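Local atomic coordinates of methyltransferase FkbM (Methylobacillus flagellatus KT, PDB entry 2PY6), a protein that is probably a methyltransferase of the FkbM family, expected to transfer a methyl group to an acceptor substrate. Residues A[61-64]-A[65-68]; A[129-132]-A[133-136]; A[204-207]-A[208-211]; A[273-276]-A[277-280]. One frame throughout, in Å; residues are numbered along the deposited sequence.

Interaction 1 of 4, residues A[61-64]-A[65-68]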
loop_
_atom_site.group_PDB
_atom_site.type_symbol
_atom_site.label_atom_id
_atom_site.label_comp_id
_atom_site.label_asym_id
_atom_site.label_seq_id
_atom_site.Cartn_x
_atom_site.Cartn_y
_atom_site.Cartn_z
ATOM N N LYS A 61 16.217 -2.756 7.676
ATOM C CA LYS A 61 14.994 -2.746 8.453
ATOM C C LYS A 61 15.037 -3.788 9.570
ATOM O O LYS A 61 13.972 -4.210 10.019
ATOM C CB LYS A 61 13.780 -3.051 7.538
ATOM C CG LYS A 61 13.455 -1.996 6.480
ATOM N N GLY A 62 16.224 -4.191 10.038
ATOM C CA GLY A 62 16.320 -5.268 11.043
ATOM C C GLY A 62 16.983 -4.820 12.332
ATOM O O GLY A 62 16.725 -3.724 12.801
ATOM N N PHE A 63 17.825 -5.673 12.911
ATOM C CA PHE A 63 18.581 -5.350 14.131
ATOM C C PHE A 63 19.921 -4.619 13.826
ATOM O O PHE A 63 20.748 -4.463 14.713
ATOM C CB PHE A 63 18.883 -6.657 14.914
ATOM C CG PHE A 63 17.694 -7.257 15.691
ATOM C CD1 PHE A 63 16.361 -7.069 15.301
ATOM C CD2 PHE A 63 17.941 -8.107 16.766
ATOM C CE1 PHE A 63 15.313 -7.653 16.021
ATOM C CE2 PHE A 63 16.901 -8.698 17.486
ATOM C CZ PHE A 63 15.586 -8.469 17.110
ATOM N N GLY A 64 20.150 -4.164 12.589
ATOM C CA GLY A 64 21.420 -3.490 12.227
ATOM C C GLY A 64 21.684 -2.184 12.964
ATOM O O GLY A 64 22.849 -1.729 13.065
ATOM N N ALA A 65 20.591 -1.580 13.456
ATOM C CA ALA A 65 20.629 -0.343 14.225
ATOM C C ALA A 65 21.254 -0.616 15.576
ATOM O O ALA A 65 21.887 0.275 16.133
ATOM C CB ALA A 65 19.217 0.242 14.403
ATOM N N HIS A 66 21.081 -1.844 16.082
ATOM C CA HIS A 66 21.672 -2.231 17.359
ATOM C C HIS A 66 23.199 -2.353 17.281
ATOM O O HIS A 66 23.873 -2.109 18.284
ATOM C CB HIS A 66 21.068 -3.523 17.905
ATOM C CG HIS A 66 19.618 -3.418 18.269
ATOM N ND1 HIS A 66 19.165 -2.615 19.296
ATOM C CD2 HIS A 66 18.530 -4.067 17.788
ATOM C CE1 HIS A 66 17.855 -2.751 19.411
ATOM N NE2 HIS A 66 17.444 -3.628 18.508
ATOM N N LEU A 67 23.743 -2.742 16.122
ATOM C CA LEU A 67 25.203 -2.806 15.939
ATOM C C LEU A 67 25.812 -1.408 15.745
ATOM O O LEU A 67 26.916 -1.124 16.239
ATOM C CB LEU A 67 25.595 -3.696 14.744
ATOM C CG LEU A 67 27.088 -3.614 14.320
ATOM C CD1 LEU A 67 28.028 -4.077 15.459
ATOM C CD2 LEU A 67 27.399 -4.362 13.040
HETATM N N MSE A 68 25.113 -0.556 14.988
HETATM C CA MSE A 68 25.568 0.824 14.712
HETATM C C MSE A 68 25.480 1.780 15.938
HETATM O O MSE A 68 26.354 2.642 16.113
HETATM C CB MSE A 68 24.835 1.403 13.482
HETATM C CG MSE A 68 25.013 0.537 12.210
HETATM SE SE MSE A 68 26.884 0.031 11.772
HETATM C CE MSE A 68 27.618 1.785 11.439
#

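Interaction 2 of 4, residues A[129-132]-A[133-136]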
loop_
_atom_site.group_PDB
_atom_site.type_symbol
_atom_site.label_atom_id
_atom_site.label_comp_id
_atom_site.label_asym_id
_atom_site.label_seq_id
_atom_site.Cartn_x
_atom_site.Cartn_y
_atom_site.Cartn_z
ATOM N N PHE A 129 18.955 -13.657 1.882
ATOM C CA PHE A 129 20.347 -13.300 2.167
ATOM C C PHE A 129 21.260 -14.449 2.629
ATOM O O PHE A 129 22.461 -14.444 2.348
ATOM C CB PHE A 129 20.388 -12.177 3.185
ATOM C CG PHE A 129 20.068 -10.822 2.622
ATOM C CD1 PHE A 129 20.783 -10.314 1.525
ATOM C CD2 PHE A 129 19.160 -10.012 3.249
ATOM C CE1 PHE A 129 20.530 -9.033 1.051
ATOM C CE2 PHE A 129 18.897 -8.738 2.771
ATOM C CZ PHE A 129 19.595 -8.260 1.670
ATOM N N ASP A 130 20.711 -15.386 3.396
ATOM C CA ASP A 130 21.472 -16.546 3.818
ATOM C C ASP A 130 21.855 -17.376 2.625
ATOM O O ASP A 130 22.981 -17.804 2.550
ATOM C CB ASP A 130 20.714 -17.399 4.854
ATOM C CG ASP A 130 20.805 -16.818 6.273
ATOM O OD1 ASP A 130 21.715 -15.989 6.522
ATOM O OD2 ASP A 130 19.949 -17.164 7.122
ATOM N N GLN A 131 20.942 -17.581 1.672
ATOM C CA GLN A 131 21.306 -18.339 0.496
ATOM C C GLN A 131 22.260 -17.543 -0.390
ATOM O O GLN A 131 23.163 -18.111 -0.924
ATOM C CB GLN A 131 20.092 -18.849 -0.282
ATOM C CG GLN A 131 20.469 -19.785 -1.433
ATOM C CD GLN A 131 21.329 -20.979 -1.012
ATOM O OE1 GLN A 131 20.963 -21.745 -0.109
ATOM N NE2 GLN A 131 22.478 -21.147 -1.681
ATOM N N ILE A 132 22.065 -16.244 -0.582
ATOM C CA ILE A 132 23.038 -15.461 -1.353
ATOM C C ILE A 132 24.455 -15.684 -0.830
ATOM O O ILE A 132 25.395 -15.892 -1.606
ATOM C CB ILE A 132 22.756 -13.931 -1.264
ATOM C CG1 ILE A 132 21.503 -13.560 -2.069
ATOM C CG2 ILE A 132 23.974 -13.108 -1.730
ATOM C CD1 ILE A 132 21.564 -13.914 -3.533
ATOM N N CYS A 133 24.602 -15.627 0.492
ATOM C CA CYS A 133 25.893 -15.815 1.127
ATOM C C CYS A 133 26.426 -17.201 0.888
ATOM O O CYS A 133 27.580 -17.334 0.520
ATOM C CB CYS A 133 25.822 -15.506 2.627
ATOM S SG CYS A 133 25.527 -13.731 2.962
ATOM N N ARG A 134 25.594 -18.229 1.074
ATOM C CA ARG A 134 26.033 -19.627 0.864
ATOM C C ARG A 134 26.466 -19.897 -0.561
ATOM O O ARG A 134 27.529 -20.486 -0.788
ATOM C CB ARG A 134 24.961 -20.642 1.290
ATOM C CG ARG A 134 24.673 -20.623 2.806
ATOM C CD ARG A 134 23.785 -21.771 3.216
ATOM N NE ARG A 134 22.437 -21.791 2.613
ATOM C CZ ARG A 134 21.295 -21.417 3.212
ATOM N NH1 ARG A 134 21.280 -20.945 4.444
ATOM N NH2 ARG A 134 20.131 -21.515 2.571
ATOM N N THR A 135 25.655 -19.445 -1.515
ATOM C CA THR A 135 25.965 -19.576 -2.942
ATOM C C THR A 135 27.363 -19.036 -3.247
ATOM O O THR A 135 28.133 -19.659 -3.958
ATOM C CB THR A 135 24.903 -18.805 -3.817
ATOM O OG1 THR A 135 23.626 -19.455 -3.733
ATOM C CG2 THR A 135 25.303 -18.760 -5.270
ATOM N N HIS A 136 27.688 -17.854 -2.732
ATOM C CA HIS A 136 28.995 -17.286 -3.000
ATOM C C HIS A 136 30.063 -17.576 -1.953
ATOM O O HIS A 136 31.134 -17.018 -2.035
ATOM C CB HIS A 136 28.862 -15.796 -3.230
ATOM C CG HIS A 136 27.980 -15.456 -4.384
ATOM N ND1 HIS A 136 26.625 -15.238 -4.246
ATOM C CD2 HIS A 136 28.253 -15.329 -5.705
ATOM C CE1 HIS A 136 26.106 -14.973 -5.430
ATOM N NE2 HIS A 136 27.073 -15.018 -6.331
#

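Interaction 3 of 4, residues A[204-207]-A[208-211]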
loop_
_atom_site.group_PDB
_atom_site.type_symbol
_atom_site.label_atom_id
_atom_site.label_comp_id
_atom_site.label_asym_id
_atom_site.label_seq_id
_atom_site.Cartn_x
_atom_site.Cartn_y
_atom_site.Cartn_z
ATOM N N TYR A 204 15.519 -22.901 16.933
ATOM C CA TYR A 204 15.031 -23.467 18.204
ATOM C C TYR A 204 13.652 -22.911 18.609
ATOM O O TYR A 204 12.790 -23.698 18.986
ATOM C CB TYR A 204 16.048 -23.329 19.337
ATOM C CG TYR A 204 17.094 -24.376 19.266
ATOM C CD1 TYR A 204 16.804 -25.672 19.648
ATOM C CD2 TYR A 204 18.383 -24.085 18.813
ATOM C CE1 TYR A 204 17.760 -26.667 19.518
ATOM C CE2 TYR A 204 19.361 -25.066 18.712
ATOM C CZ TYR A 204 19.046 -26.350 19.077
ATOM O OH TYR A 204 19.995 -27.337 18.986
ATOM N N TYR A 205 13.452 -21.595 18.518
ATOM C CA TYR A 205 12.135 -20.975 18.750
ATOM C C TYR A 205 11.111 -21.495 17.772
ATOM O O TYR A 205 9.977 -21.742 18.146
ATOM C CB TYR A 205 12.117 -19.437 18.492
ATOM C CG TYR A 205 12.766 -18.636 19.559
ATOM C CD1 TYR A 205 12.276 -18.692 20.861
ATOM C CD2 TYR A 205 13.833 -17.779 19.290
ATOM C CE1 TYR A 205 12.841 -17.944 21.894
ATOM C CE2 TYR A 205 14.399 -17.015 20.317
ATOM C CZ TYR A 205 13.892 -17.109 21.631
ATOM O OH TYR A 205 14.429 -16.391 22.707
ATOM N N HIS A 206 11.512 -21.604 16.505
ATOM C CA HIS A 206 10.592 -21.999 15.468
ATOM C C HIS A 206 9.959 -23.368 15.667
ATOM O O HIS A 206 8.821 -23.557 15.273
ATOM C CB HIS A 206 11.203 -21.860 14.066
ATOM C CG HIS A 206 11.741 -20.504 13.767
ATOM N ND1 HIS A 206 11.103 -19.347 14.158
ATOM C CD2 HIS A 206 12.820 -20.111 13.048
ATOM C CE1 HIS A 206 11.786 -18.303 13.727
ATOM N NE2 HIS A 206 12.830 -18.740 13.047
ATOM N N GLU A 207 10.665 -24.289 16.321
ATOM C CA GLU A 207 10.155 -25.632 16.562
ATOM C C GLU A 207 8.998 -25.650 17.543
ATOM O O GLU A 207 8.181 -26.557 17.519
ATOM C CB GLU A 207 11.264 -26.553 17.148
ATOM C CG GLU A 207 12.382 -26.926 16.228
ATOM C CD GLU A 207 12.044 -27.908 15.105
ATOM O OE1 GLU A 207 10.897 -28.381 14.913
ATOM O OE2 GLU A 207 12.980 -28.183 14.363
ATOM N N VAL A 208 8.940 -24.661 18.418
ATOM C CA VAL A 208 7.923 -24.629 19.472
ATOM C C VAL A 208 6.938 -23.435 19.449
ATOM O O VAL A 208 5.920 -23.476 20.107
ATOM C CB VAL A 208 8.603 -24.649 20.877
ATOM C CG1 VAL A 208 9.437 -25.913 21.051
ATOM C CG2 VAL A 208 9.471 -23.377 21.125
ATOM N N GLU A 209 7.276 -22.379 18.726
ATOM C CA GLU A 209 6.500 -21.160 18.728
ATOM C C GLU A 209 5.013 -21.327 18.369
ATOM O O GLU A 209 4.630 -22.166 17.571
ATOM C CB GLU A 209 7.108 -20.130 17.772
ATOM C CG GLU A 209 6.733 -20.334 16.296
ATOM C CD GLU A 209 7.353 -19.316 15.345
ATOM O OE1 GLU A 209 8.496 -19.499 14.997
ATOM O OE2 GLU A 209 6.678 -18.361 14.914
ATOM N N ARG A 210 4.205 -20.459 18.960
ATOM C CA ARG A 210 2.789 -20.363 18.691
ATOM C C ARG A 210 2.577 -18.959 18.175
ATOM O O ARG A 210 3.478 -18.120 18.310
ATOM C CB ARG A 210 2.014 -20.683 19.963
ATOM C CG ARG A 210 2.386 -22.109 20.453
ATOM C CD ARG A 210 1.281 -22.944 21.009
ATOM N NE ARG A 210 0.042 -22.720 20.276
ATOM C CZ ARG A 210 -1.067 -22.227 20.791
ATOM N NH1 ARG A 210 -1.222 -22.067 22.111
ATOM N NH2 ARG A 210 -2.089 -21.979 19.996
ATOM N N PRO A 211 1.447 -18.701 17.495
ATOM C CA PRO A 211 1.225 -17.343 17.014
ATOM C C PRO A 211 1.081 -16.290 18.123
ATOM O O PRO A 211 0.663 -16.596 19.268
ATOM C CB PRO A 211 -0.112 -17.453 16.259
ATOM C CG PRO A 211 -0.260 -18.882 15.935
ATOM C CD PRO A 211 0.345 -19.590 17.112
#

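Interaction 4 of 4, residues A[273-276]-A[277-280]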
loop_
_atom_site.group_PDB
_atom_site.type_symbol
_atom_site.label_atom_id
_atom_site.label_comp_id
_atom_site.label_asym_id
_atom_site.label_seq_id
_atom_site.Cartn_x
_atom_site.Cartn_y
_atom_site.Cartn_z
ATOM N N ARG A 273 -13.250 4.236 24.236
ATOM C CA ARG A 273 -14.339 4.804 23.432
ATOM C C ARG A 273 -14.912 3.806 22.441
ATOM O O ARG A 273 -16.044 3.951 22.031
ATOM C CB ARG A 273 -13.911 6.044 22.638
ATOM C CG ARG A 273 -13.795 7.291 23.434
ATOM C CD ARG A 273 -13.273 8.480 22.591
ATOM N NE ARG A 273 -12.574 9.392 23.488
ATOM C CZ ARG A 273 -11.260 9.583 23.555
ATOM N NH1 ARG A 273 -10.410 9.017 22.730
ATOM N NH2 ARG A 273 -10.784 10.423 24.456
ATOM N N ARG A 274 -14.146 2.807 22.021
ATOM C CA ARG A 274 -14.726 1.859 21.095
ATOM C C ARG A 274 -15.724 0.930 21.802
ATOM O O ARG A 274 -16.539 0.300 21.152
ATOM C CB ARG A 274 -13.675 1.151 20.212
ATOM C CG ARG A 274 -12.740 0.222 20.831
ATOM C CD ARG A 274 -11.867 -0.461 19.744
ATOM N NE ARG A 274 -10.863 0.463 19.219
ATOM C CZ ARG A 274 -9.537 0.372 19.401
ATOM N NH1 ARG A 274 -8.979 -0.647 20.050
ATOM N NH2 ARG A 274 -8.741 1.310 18.884
ATOM N N TYR A 275 -15.745 0.939 23.137
ATOM C CA TYR A 275 -16.634 0.084 23.905
ATOM C C TYR A 275 -17.655 0.816 24.712
ATOM O O TYR A 275 -18.376 0.200 25.470
ATOM C CB TYR A 275 -15.802 -0.774 24.838
ATOM C CG TYR A 275 -14.787 -1.606 24.109
ATOM C CD1 TYR A 275 -15.180 -2.554 23.179
ATOM C CD2 TYR A 275 -13.437 -1.480 24.383
ATOM C CE1 TYR A 275 -14.237 -3.337 22.498
ATOM C CE2 TYR A 275 -12.487 -2.256 23.725
ATOM C CZ TYR A 275 -12.882 -3.186 22.788
ATOM O OH TYR A 275 -11.925 -3.957 22.150
ATOM N N THR A 276 -17.783 2.117 24.481
ATOM C CA THR A 276 -18.674 2.942 25.267
ATOM C C THR A 276 -20.162 2.478 25.334
ATOM O O THR A 276 -20.807 2.623 26.353
ATOM C CB THR A 276 -18.510 4.452 24.884
ATOM O OG1 THR A 276 -19.448 5.219 25.630
ATOM C CG2 THR A 276 -18.791 4.714 23.433
ATOM N N ASP A 277 -20.685 1.883 24.273
ATOM C CA ASP A 277 -22.074 1.446 24.248
ATOM C C ASP A 277 -22.248 -0.017 24.625
ATOM O O ASP A 277 -23.340 -0.524 24.510
ATOM C CB ASP A 277 -22.626 1.615 22.829
ATOM C CG ASP A 277 -22.498 3.037 22.311
ATOM O OD1 ASP A 277 -22.859 3.991 23.044
ATOM O OD2 ASP A 277 -22.023 3.179 21.165
ATOM N N THR A 278 -21.171 -0.720 24.987
ATOM C CA THR A 278 -21.272 -2.138 25.372
ATOM C C THR A 278 -21.840 -2.214 26.785
ATOM O O THR A 278 -21.850 -1.205 27.496
ATOM C CB THR A 278 -19.910 -2.844 25.361
ATOM O OG1 THR A 278 -19.074 -2.326 26.419
ATOM C CG2 THR A 278 -19.211 -2.689 24.003
ATOM N N ASN A 279 -22.323 -3.380 27.213
ATOM C CA ASN A 279 -22.816 -3.478 28.612
ATOM C C ASN A 279 -21.690 -3.686 29.653
ATOM O O ASN A 279 -21.970 -3.707 30.841
ATOM C CB ASN A 279 -23.941 -4.518 28.770
ATOM C CG ASN A 279 -23.460 -5.944 28.567
ATOM O OD1 ASN A 279 -22.307 -6.185 28.189
ATOM N ND2 ASN A 279 -24.348 -6.904 28.808
ATOM N N PHE A 280 -20.435 -3.816 29.200
ATOM C CA PHE A 280 -19.248 -4.016 30.065
ATOM C C PHE A 280 -18.300 -2.810 30.204
ATOM O O PHE A 280 -17.290 -2.905 30.887
ATOM C CB PHE A 280 -18.427 -5.247 29.619
ATOM C CG PHE A 280 -17.889 -5.174 28.186
ATOM C CD1 PHE A 280 -16.790 -4.385 27.856
ATOM C CD2 PHE A 280 -18.449 -5.948 27.187
ATOM C CE1 PHE A 280 -16.292 -4.355 26.560
ATOM C CE2 PHE A 280 -17.951 -5.912 25.887
ATOM C CZ PHE A 280 -16.871 -5.128 25.582
HETATM O O HOH W 1 -19.333 0.499 21.790
HETATM O O HOH W 2 -23.391 0.916 27.676
#

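Interaction 1 of 4, residues A[61-64]-A[65-68]
The carbonyl oxygen Gly64 O is held by two backbone N-H groups from the next turn. Met68 N gives the sounder hydrogen bond, Met68 N to Gly64 O being 3.2 Å with an angle of 158° at the hydrogen, while the bond from Leu67 N is weak and bent. Just before it, His66 N bonds to Phe63 O at 3.0 Å, an i to i+3 step that starts the winding of helix 64-68. The selenomethionine Met68 also leans on the same carbonyl as Leu67: with chi1 at -57° its CG lies beside its own backbone N, 3.2 Å from Gly64 O, before the rest of the chain turns away.

The side-chain contact is an aromatic one. Phe63 and His66 form a T-shaped (edge-to-face) pair, the imidazole presenting its edge to the phenyl face, with centroids 5.4 Å apart and planes at 79°. Between the two side chains the nearest atoms are His66 CD2 and Phe63 CB, 3.9 Å apart, and that methylene carbon lies in the imidazole plane at its edge. Arg121 forms a cation-pi contact with the phenyl ring and Phe143 an edge-to-face one. Leu67 leads away to Leu55 and Ile57 of strand 54-58.

This is the first turn of a helix that follows strand 54-58 in the parallel part of the N-terminal sheet. Backbone bonds set the path of the chain; the near-perpendicular rings are consistent with a weak aromatic attraction, and the cation-pi contact with Arg121 would probably draw on the same pi system.

Interaction 2 of 4, residues A[129-132]-A[133-136]
Gln131 links Arg134 and Thr135 through the two ends of its amide by side-chain hydrogen bonds. Arg134 grips Gln131 OE1 side-on with two nitrogens: Arg134 NH2 is 2.8 Å and Arg134 NE 3.1 Å from Gln131 OE1, both arriving from the same face of the amide, whose plane stands 70° from the guanidinium. The other end donates, Gln131 NE2 to Thr135 OG1 at 2.9 Å, with the hydroxyl oxygen in the amide plane. The three bonds agree with the modelled amide orientation and would hold its rotation. Outside this group, Asp130 OD1 is hydrogen-bonded to Asn118 and Asp130 OD2 forms a salt bridge with Lys126.

Backbone bonds of the i to i+4 kind run beneath, among them Thr135 N to Gln131 O at 2.9 Å and 174°. At the end of the helix Ile132 O accepts twice: His136 N lies 3.2 Å from Ile132 O, and His136 ND1 lies 3.0 Å from Ile132 O, which is near the imidazole plane.

Packing supplies the rest. Arg134 folds back over Asp130, whose CB is 3.6 Å from Arg134 NH1. Phe129 and Cys133 both pack on Leu58, and Gln131 and Thr135 meet Thr278 of the second subunit.

These are the last two turns of helix 123-135 in a beta-alpha-beta unit with strands 114-118 and 140-142, part of a mixed, mostly parallel alpha/beta sheet, consistent with a Rossmann-like topology.

Interaction 3 of 4, residues A[204-207]-A[208-211]
His206 and Glu209 are joined by the one side-chain hydrogen bond between the segments, His206 ND1 to Glu209 OE1 at 2.7 Å with an angle of 156°. The two side chains run next to each other in the same direction, and ring and carboxylate planes differ by 35°. The imidazole donates from its edge, the oxygen standing a little out of the ring plane and being met nearly along its C-O axis. Glu209 reaches it because chi1 of 81° sets CG between its own backbone N and carbonyl carbon, after which the chain extends to the ring. An alanine at Glu209 would remove the carboxylate and would probably leave His206 ND1 without its mate and the imidazole freer to turn.

Among backbone bonds, Tyr205 O receives two donors where the helix ends. Glu209 N lies 2.8 Å from Tyr205 O, and Val208 N lies 3.1 Å from the same oxygen, well above the carbonyl plane.

Van der Waals contacts of carbon with that carbonyl oxygen follow: Val208 CG2 sits 3.4 Å from Tyr205 O, and Glu209 CB comes within 3.3 Å of Tyr205 O. The ring of Tyr205 turns elsewhere, stacking on His396.

Subunit contacts form the last group. Arg210 of the second subunit donates to His206 O and Glu209 O, and Arg210 of this chain does the same to those atoms of its partner, a reciprocal pattern. Glu207 OE1 accepts from Gly220 N of that subunit.

Together these features make up a helix C terminus closed by a bifurcated carbonyl, with a His-carboxylate hydrogen bond, set at a reciprocal subunit interface.

Interaction 4 of 4, residues A[273-276]-A[277-280]
Tyr275 and Thr278 close a type I beta turn, Thr278 N bonding to Tyr275 O at 3.0 Å, directly after helix 262-274 and ahead of strand 284-287 in the methyltransferase domain. The close-packed side of the turn is gathered round that carbonyl. Thr278 OG1 donates to Tyr275 O at 2.8 Å in the carbonyl plane, whereas the backbone N-H comes from above it, so a single oxygen takes two bonds from one residue. With chi1 at 68° the hydroxyl lies between the backbone N and carbonyl carbon of Thr278, and CG2 is turned to the edge of the Tyr275 ring. A valine in place of Thr278 would lose the hydroxyl and is likely to leave Tyr275 O with the backbone bond alone, so that the turn would be less firmly closed.

The rings meet on the same side: Tyr275 CD1 is 3.9 Å from Phe280 CZ, their planes inclined at 50° in an oblique meeting. Both also touch Ile245 of helix 239-248, which places them on the interior side.

By contrast, Thr276 and Asp277 at the turn's corners are exposed, lie side by side, and engage solvent. One water accepts from Asp277 N and donates to Arg274 O, bridging the helix end to the turn; another donates to Thr278 O at 2.6 Å and only weakly to Thr276 O. Asp277 packs on Thr135 of the second subunit.

Thr278 OG1 stands 3.3 Å above the Phe280 ring, over its centre.

Overall arrangement
From the N terminus the four contacts follow in series; none nests within or crosses another, each spanning eight consecutive residues. Interaction 1 closes the loop from strand 54-58 into helix 64-68. Interaction 2 ends helix 123-135 in the same N-terminal sheet unit, centres about 20 Å apart, and both reach strand 54-58, through Leu67 and through Phe129 and Cys133. Interaction 3 ends helix 203-208 and leads towards the seven-stranded sheet, where Arg210 makes backbone hydrogen bonds with His396 of strand 392-396. Interaction 4 turns the chain from helix 262-274 towards strand 284-287, about 53 Å from interaction 2 between centres, yet residues of the two meet across the subunit boundary.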